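Local structure of DUF5624 domain-containing protein (Legionella pneumophila subsp. pneumophila, 4JX2) at the interface of chains A and B. The protein is a putative secreted protein of unknown function that combines alpha helices and beta sheets and forms a two-fold symmetric pair in the crystal. Residues are numbered along the deposited sequence; one frame, centred on the assembly and turned at random. Chains: chain A/B, hypothetical protein.

Contact 1: the interface of chains A and B. Residues chain A 124, 213, 227, 373-374, 377; chain B 336, 339-340.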
# COMPACT_ATOMS: atom_id res chain seq x y z
N MSE A 124 -9.14 -9.96 -25.14
CA MSE A 124 -8.28 -10.86 -24.34
C MSE A 124 -9.13 -11.68 -23.35
O MSE A 124 -8.98 -12.90 -23.26
CB MSE A 124 -7.21 -10.07 -23.57
CG MSE A 124 -6.12 -9.51 -24.43
SE MSE A 124 -5.07 -8.19 -23.41
CE MSE A 124 -4.70 -6.90 -24.84
N LEU A 213 -3.81 -7.93 -32.34
CA LEU A 213 -2.96 -7.04 -31.55
C LEU A 213 -1.68 -6.62 -32.28
O LEU A 213 -1.33 -5.45 -32.23
CB LEU A 213 -2.62 -7.68 -30.19
CG LEU A 213 -3.80 -7.97 -29.26
CD1 LEU A 213 -3.36 -8.71 -28.02
CD2 LEU A 213 -4.58 -6.70 -28.91
N MSE A 227 -3.79 1.17 -28.67
CA MSE A 227 -3.87 1.13 -27.22
C MSE A 227 -2.95 2.15 -26.58
O MSE A 227 -3.40 2.86 -25.69
CB MSE A 227 -3.59 -0.26 -26.67
CG MSE A 227 -4.79 -1.15 -26.84
SE MSE A 227 -4.61 -2.80 -25.93
CE MSE A 227 -3.32 -3.76 -27.17
N LEU A 373 2.76 -1.83 -20.95
CA LEU A 373 1.35 -2.21 -20.98
C LEU A 373 1.18 -3.64 -20.45
O LEU A 373 0.29 -3.87 -19.62
CB LEU A 373 0.79 -2.10 -22.41
CG LEU A 373 -0.64 -2.59 -22.69
CD1 LEU A 373 -1.68 -1.86 -21.81
CD2 LEU A 373 -0.97 -2.42 -24.14
N LYS A 374 2.04 -4.60 -20.91
CA LYS A 374 2.00 -6.01 -20.48
C LYS A 374 2.21 -6.09 -18.95
O LYS A 374 1.47 -6.79 -18.25
CB LYS A 374 3.07 -6.83 -21.23
CG LYS A 374 3.13 -8.31 -20.86
CD LYS A 374 4.29 -9.07 -21.56
CE LYS A 374 4.17 -10.55 -21.29
NZ LYS A 374 5.31 -11.32 -21.84
N LEU A 377 -0.75 -4.57 -16.91
CA LEU A 377 -1.91 -5.45 -16.90
C LEU A 377 -1.66 -6.72 -16.06
O LEU A 377 -2.58 -7.14 -15.37
CB LEU A 377 -2.32 -5.82 -18.33
CG LEU A 377 -3.48 -6.80 -18.53
CD1 LEU A 377 -4.81 -6.26 -17.97
CD2 LEU A 377 -3.60 -7.19 -19.99
N ALA B 336 -2.45 -11.46 -19.30
CA ALA B 336 -1.33 -10.66 -19.79
C ALA B 336 -0.15 -11.51 -20.27
O ALA B 336 0.39 -11.24 -21.34
CB ALA B 336 -0.85 -9.72 -18.71
N VAL B 339 -1.43 -13.88 -23.40
CA VAL B 339 -1.70 -13.17 -24.65
C VAL B 339 -0.47 -12.38 -25.18
O VAL B 339 -0.24 -12.42 -26.38
CB VAL B 339 -2.98 -12.29 -24.64
CG1 VAL B 339 -2.80 -11.04 -23.78
CG2 VAL B 339 -3.34 -11.87 -26.06
N PHE B 340 0.27 -11.65 -24.33
CA PHE B 340 1.37 -10.81 -24.78
C PHE B 340 2.73 -11.53 -24.83
O PHE B 340 3.76 -10.93 -24.51
CB PHE B 340 1.45 -9.57 -23.89
CG PHE B 340 0.39 -8.51 -24.09
CD1 PHE B 340 0.16 -7.96 -25.35
CD2 PHE B 340 -0.28 -7.96 -23.00
CE1 PHE B 340 -0.77 -6.94 -25.52
CE2 PHE B 340 -1.20 -6.94 -23.17
CZ PHE B 340 -1.43 -6.42 -24.43
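The ring of B:Phe340 plugs a pocket between helices of chain A in this DUF5624-family protein, a knob-in-pocket contact made just beyond the end of helix 315-339. At the centre, the B:Phe340 ring tip CZ meets the terminal methyl CE of the selenomethionine A:Met124 and, 4.0 Å away, CD2 of A:Leu373. The two sides of the ring rim go to different leucines: B:Phe340 CE1 lies 4.0 Å from CD1 of A:Leu213, whereas CE2 faces CD2 of A:Leu377. Within chain B, CG1 of B:Val339 lies above one face of the ring, toward its rim. The A:Met124 chain turns at its last torsion (chi3 -143°), which carries CE to the ring while the selenium stays 3.7 Å from CG1 of B:Val339. The other branch of B:Val339, CG2, packs 3.7 Å from A:Leu213 CD1, with the two side chains running nearly perpendicular. One turn back along the helix, B:Ala336 sets its CB 3.9 Å from CG of A:Leu377. At the rim, A:Lys374 lies alongside B:Phe340, its extended chain running the opposite way, and its CG touches B:Phe340 CB at 3.7 Å. That run ends in a hydrogen bond of 3.1 Å from the terminal nitrogen NZ of A:Lys374 to the carbonyl O of B:Phe340. NZ approaches from above the carbonyl plane, 52° out of it, rather than on a lone pair.

Contact 2: the interface of chains A and B. Residues chain A 54-56, 59; chain B 129, 134, 136, 140.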
# COMPACT_ATOMS: atom_id res chain seq x y z
N ILE A 54 -0.04 13.18 31.83
CA ILE A 54 0.78 13.75 30.77
C ILE A 54 1.99 12.82 30.69
O ILE A 54 2.82 12.79 31.59
CB ILE A 54 1.13 15.25 30.93
CG1 ILE A 54 -0.13 16.12 30.76
CG2 ILE A 54 2.18 15.67 29.88
CD1 ILE A 54 -0.72 16.56 31.99
N ASN A 55 2.04 11.99 29.63
CA ASN A 55 3.12 11.03 29.46
C ASN A 55 4.35 11.69 28.79
O ASN A 55 4.32 12.88 28.45
CB ASN A 55 2.63 9.77 28.70
CG ASN A 55 2.24 9.94 27.27
OD1 ASN A 55 2.68 10.85 26.55
ND2 ASN A 55 1.47 8.99 26.78
N ILE A 56 5.43 10.90 28.61
CA ILE A 56 6.69 11.39 28.07
C ILE A 56 6.51 11.86 26.57
O ILE A 56 7.02 12.94 26.22
CB ILE A 56 7.81 10.35 28.32
CG1 ILE A 56 8.19 10.38 29.83
CG2 ILE A 56 9.04 10.63 27.46
CD1 ILE A 56 8.84 9.14 30.42
N THR A 59 4.87 15.32 26.63
CA THR A 59 5.85 16.31 27.07
C THR A 59 6.77 16.66 25.90
O THR A 59 7.00 17.85 25.67
CB THR A 59 6.62 15.79 28.28
OG1 THR A 59 5.66 15.44 29.28
CG2 THR A 59 7.63 16.80 28.83
N ILE B 129 13.70 16.35 25.43
CA ILE B 129 12.96 17.32 26.27
C ILE B 129 13.96 18.23 27.00
O ILE B 129 13.75 19.45 27.05
CB ILE B 129 11.98 16.61 27.26
CG1 ILE B 129 10.89 15.81 26.51
CG2 ILE B 129 11.33 17.60 28.24
CD1 ILE B 129 10.33 14.61 27.26
N ASP B 134 13.16 22.14 28.41
CA ASP B 134 11.96 21.89 29.20
C ASP B 134 12.36 21.06 30.45
O ASP B 134 12.77 19.89 30.34
CB ASP B 134 10.86 21.21 28.36
CG ASP B 134 9.52 21.00 29.05
OD1 ASP B 134 9.46 21.12 30.29
OD2 ASP B 134 8.53 20.68 28.35
N SER B 136 10.53 19.75 32.66
CA SER B 136 9.59 18.65 32.93
C SER B 136 10.25 17.29 32.77
O SER B 136 9.67 16.30 33.21
CB SER B 136 8.38 18.73 32.01
OG SER B 136 7.69 19.96 32.17
N GLN B 140 9.30 13.94 35.02
CA GLN B 140 8.89 12.75 34.25
C GLN B 140 9.80 11.56 34.56
O GLN B 140 9.31 10.45 34.77
CB GLN B 140 8.87 13.04 32.74
CG GLN B 140 7.75 13.97 32.29
CD GLN B 140 6.37 13.36 32.17
OE1 GLN B 140 6.09 12.24 32.59
NE2 GLN B 140 5.46 14.13 31.63
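A:Thr59 and B:Gln140 meet from opposite directions where helix 56-66 of chain A packs against helices 119-131 and 136-155 of chain B, a helix-to-helix contact in this DUF5624-family protein. The tight part centres on these two side chains, both well buried by the partner. NE2 of B:Gln140 donates to the backbone O of A:Ile54 at 3.0 Å; this bond is nearly straight (166° at H) and lies practically in the amide plane, although NE2 sits above the plane of the accepting carbonyl. B:Gln140 NE2 also donates to the hydroxyl OG1 of A:Thr59 at 2.7 Å, but with poor geometry, strongly bent (120° at H) and well out of the amide plane. A bend at chi2 (-77°) folds the glutamine chain over toward both acceptors. A:Thr59 OG1 in turn donates to the backbone O of A:Asn55, just ahead of the helix, at 3.0 Å. The A:Thr59 methyl CG2 points to the apolar side, 3.8 Å from both CD1 of B:Ile129 and CB of B:Ser136. A:Ile56 slides past the glutamine in the opposite direction, its CG1 in van der Waals contact with B:Gln140 CB at 4.0 Å. The looser side is that of B:Asp134, little covered by chain A, whose OD2 lies 4.0 Å from A:Thr59 CG2. Its OD1 accepts from both the backbone N and the hydroxyl OG of B:Ser136, which probably caps the start of helix 136-155.

Contact 3: the interface of chains A and B. Residues chain A 41, 57, 335, 339-340; chain B 118, 121-122, 125.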
# COMPACT_ATOMS: atom_id res chain seq x y z
N PHE A 41 5.03 6.35 29.03
CA PHE A 41 5.59 6.73 27.75
C PHE A 41 4.50 6.89 26.66
O PHE A 41 4.51 7.88 25.93
CB PHE A 41 6.67 5.71 27.32
CG PHE A 41 7.23 5.89 25.93
CD1 PHE A 41 8.06 6.97 25.64
CD2 PHE A 41 6.89 5.02 24.91
CE1 PHE A 41 8.57 7.15 24.35
CE2 PHE A 41 7.39 5.20 23.61
CZ PHE A 41 8.22 6.28 23.34
N SER A 57 5.72 11.11 25.75
CA SER A 57 5.44 11.49 24.36
C SER A 57 4.77 12.87 24.28
O SER A 57 5.20 13.71 23.49
CB SER A 57 4.56 10.44 23.68
OG SER A 57 5.20 9.18 23.68
N ILE A 335 10.42 12.70 14.60
CA ILE A 335 10.73 12.01 15.85
C ILE A 335 11.87 11.03 15.62
O ILE A 335 12.85 11.08 16.36
CB ILE A 335 9.50 11.33 16.52
CG1 ILE A 335 8.49 12.41 17.03
CG2 ILE A 335 9.93 10.42 17.70
CD1 ILE A 335 6.98 11.90 17.10
N VAL A 339 15.10 12.23 17.49
CA VAL A 339 15.22 11.52 18.77
C VAL A 339 16.15 10.28 18.66
O VAL A 339 16.95 10.05 19.58
CB VAL A 339 13.83 11.14 19.37
CG1 VAL A 339 13.95 10.50 20.74
CG2 VAL A 339 12.91 12.36 19.44
N PHE A 340 16.09 9.50 17.57
CA PHE A 340 16.93 8.29 17.45
C PHE A 340 18.25 8.59 16.71
O PHE A 340 18.66 7.81 15.84
CB PHE A 340 16.14 7.14 16.77
CG PHE A 340 14.93 6.64 17.52
CD1 PHE A 340 13.77 7.41 17.61
CD2 PHE A 340 14.92 5.38 18.11
CE1 PHE A 340 12.66 6.96 18.33
CE2 PHE A 340 13.80 4.93 18.83
CZ PHE A 340 12.68 5.72 18.93
N HIS B 118 9.88 0.05 26.17
CA HIS B 118 9.68 1.47 25.99
C HIS B 118 10.52 2.36 26.90
O HIS B 118 10.57 3.56 26.67
CB HIS B 118 8.19 1.79 26.13
CG HIS B 118 7.43 1.51 24.87
ND1 HIS B 118 6.05 1.52 24.85
CD2 HIS B 118 7.89 1.22 23.62
CE1 HIS B 118 5.71 1.28 23.59
NE2 HIS B 118 6.78 1.06 22.82
N PRO B 121 13.26 4.15 24.47
CA PRO B 121 12.68 5.33 23.80
C PRO B 121 12.25 6.44 24.77
O PRO B 121 12.47 7.60 24.44
CB PRO B 121 11.48 4.74 23.05
CG PRO B 121 11.88 3.34 22.78
CD PRO B 121 12.60 2.91 24.01
N ALA B 122 11.67 6.10 25.95
CA ALA B 122 11.28 7.07 26.99
C ALA B 122 12.48 7.92 27.42
O ALA B 122 12.38 9.15 27.44
CB ALA B 122 10.68 6.36 28.20
N TYR B 125 13.52 10.30 24.58
CA TYR B 125 12.57 11.40 24.57
C TYR B 125 12.92 12.40 25.66
O TYR B 125 12.90 13.60 25.39
CB TYR B 125 11.16 10.85 24.82
CG TYR B 125 10.38 10.37 23.63
CD1 TYR B 125 10.99 9.61 22.62
CD2 TYR B 125 9.01 10.60 23.52
CE1 TYR B 125 10.26 9.14 21.53
CE2 TYR B 125 8.28 10.14 22.44
CZ TYR B 125 8.91 9.40 21.45
OH TYR B 125 8.15 8.95 20.40
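A:Phe41, at the end of helix 32-41, lays its ring against the first turns of helix 119-131 of chain B. CB of A:Phe41 starts 4.2 Å from the methyl CB of B:Ala122. With CG anti to the backbone N (chi1 174°), the ring heads out across that helix, and the carbonyl O of B:His118 sits over one of its faces, toward the rim. The two ortho carbons of A:Phe41 then part company: CD1 packs 3.5 Å from CA of B:Ala122, while CD2 stands over the imidazole face of B:His118, 3.6 Å from its CG. Further out, CE1 points at the middle of the B:Tyr125 ring, an edge-to-face arrangement with the planes at 64°. The tip CZ of A:Phe41 ends 3.6 Å from CB of B:Pro121. Behind the phenylalanine, the hydroxyl OG of A:Ser57 donates to the A:Phe41 carbonyl O at 2.7 Å and also lies over the opposite ring face. A:Ser57 CA sits in plane at the edge of the B:Tyr125 ring. From the other side, A:Val339 CG1 lies 3.6 Å from CD1 of B:Tyr125, and A:Ile335 CG2 is 3.6 Å from the phenol OH of B:Tyr125. Clamped this way, the tyrosine probably helps hold helices 32-41, 56-66 and 315-339 of one subunit to helix 119-131 of the other.

Contact 4: the interface of chains A and B. Residues chain A 262, 268-270, 272, 300; chain B 300-301.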
# COMPACT_ATOMS: atom_id res chain seq x y z
N PHE A 262 -5.92 7.60 -4.02
CA PHE A 262 -6.46 7.49 -5.36
C PHE A 262 -6.74 6.03 -5.75
O PHE A 262 -5.86 5.17 -5.67
CB PHE A 262 -5.49 8.12 -6.35
CG PHE A 262 -5.99 8.17 -7.76
CD1 PHE A 262 -6.75 9.25 -8.21
CD2 PHE A 262 -5.65 7.18 -8.67
CE1 PHE A 262 -7.15 9.32 -9.54
CE2 PHE A 262 -6.09 7.23 -9.99
CZ PHE A 262 -6.82 8.31 -10.42
N VAL A 268 -8.47 -2.37 -6.93
CA VAL A 268 -8.36 -2.23 -5.47
C VAL A 268 -6.96 -2.53 -4.91
O VAL A 268 -6.76 -2.35 -3.71
CB VAL A 268 -9.43 -3.07 -4.73
CG1 VAL A 268 -10.82 -2.49 -4.95
CG2 VAL A 268 -9.38 -4.54 -5.12
N SER A 269 -6.00 -2.90 -5.77
CA SER A 269 -4.64 -3.24 -5.36
C SER A 269 -3.56 -2.36 -5.98
O SER A 269 -2.38 -2.57 -5.68
CB SER A 269 -4.35 -4.69 -5.75
OG SER A 269 -4.50 -4.86 -7.15
N ALA A 270 -3.93 -1.40 -6.85
CA ALA A 270 -2.97 -0.62 -7.61
C ALA A 270 -2.75 0.80 -7.10
O ALA A 270 -3.62 1.36 -6.45
CB ALA A 270 -3.41 -0.56 -9.05
N VAL A 272 -0.69 2.04 -4.85
CA VAL A 272 -0.60 2.16 -3.40
C VAL A 272 0.86 2.40 -2.97
O VAL A 272 1.12 2.55 -1.77
CB VAL A 272 -1.27 0.99 -2.63
CG1 VAL A 272 -2.78 0.96 -2.87
CG2 VAL A 272 -0.62 -0.36 -2.95
N PRO A 300 -3.64 4.77 1.82
CA PRO A 300 -4.82 4.05 1.31
C PRO A 300 -5.94 3.80 2.34
O PRO A 300 -7.10 3.60 1.94
CB PRO A 300 -4.23 2.73 0.81
CG PRO A 300 -2.81 3.08 0.47
CD PRO A 300 -2.42 3.97 1.62
N PRO B 300 -5.80 -2.74 -0.70
CA PRO B 300 -6.22 -1.76 0.33
C PRO B 300 -7.59 -1.09 0.08
O PRO B 300 -8.20 -0.53 1.01
CB PRO B 300 -5.07 -0.74 0.32
CG PRO B 300 -3.90 -1.49 -0.18
CD PRO B 300 -4.47 -2.38 -1.25
N TYR B 301 -8.06 -1.14 -1.15
CA TYR B 301 -9.29 -0.47 -1.49
C TYR B 301 -10.45 -1.45 -1.65
O TYR B 301 -11.54 -1.04 -2.07
CB TYR B 301 -9.09 0.39 -2.75
CG TYR B 301 -8.03 1.46 -2.56
CD1 TYR B 301 -8.16 2.43 -1.56
CD2 TYR B 301 -6.92 1.53 -3.39
CE1 TYR B 301 -7.20 3.42 -1.39
CE2 TYR B 301 -5.97 2.54 -3.25
CZ TYR B 301 -6.10 3.47 -2.23
OH TYR B 301 -5.15 4.47 -2.06
O HOH W 1 -3.57 5.28 -4.22
O HOH W 2 -9.42 1.70 2.15
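B:Tyr301 docks on the loop of chain A around A:Val268, and a direct hydrogen bond runs between backbones: the B:Tyr301 amide N donates to the A:Val268 carbonyl O at 3.1 Å. The bond is nearly straight (164° at H) and reaches a lone pair in the carbonyl plane. Water provides the second kind of link. Water 1 bridges the phenol OH of B:Tyr301, 2.8 Å away, to the backbone O of A:Phe262 at the end of strand 257-262. Water 2 joins the two prolines, lying 3.0 Å from the carbonyl O of A:Pro300 and 2.8 Å from the carbonyl O of B:Pro300. Apolar contacts are the third kind. A:Pro300 and B:Pro300 touch through their CB atoms at 3.6 Å, and A:Pro300 CB also lies against CZ of the tyrosine. A:Val272 uses one branch for two partners, with CG1 3.6 Å from B:Tyr301 CE2 and next to B:Pro300 CG. The tyrosine CG stands anti to its own carbonyl carbon (chi1 -60°), which sends the ring across A:Pro300 toward water 1. Because the same proline of each chain meets its twin, the two-fold axis must pass close by, and the site joins the subunits near the centre of the interface in the deposited dimer.

Contacts 2 and 3 are neighbours, their C-alpha centres about 11 Å apart, and share helices 56-66 and 119-131. Contact 1 lies at the other end of the interface, about 58 Å from contact 2 and 50 Å from contact 3. Because of the two-fold, the twin of contact 1 falls beside contact 3: residues 339 and 340 of one subunit meet helix 119-131 of the other in both. Contact 4 sits between, about 22 Å from contact 1 and 32 Å from contact 3, near the two-fold axis. Such a central seam with symmetric flanks suggests a genuine dimer, though the crystal alone does not prove it.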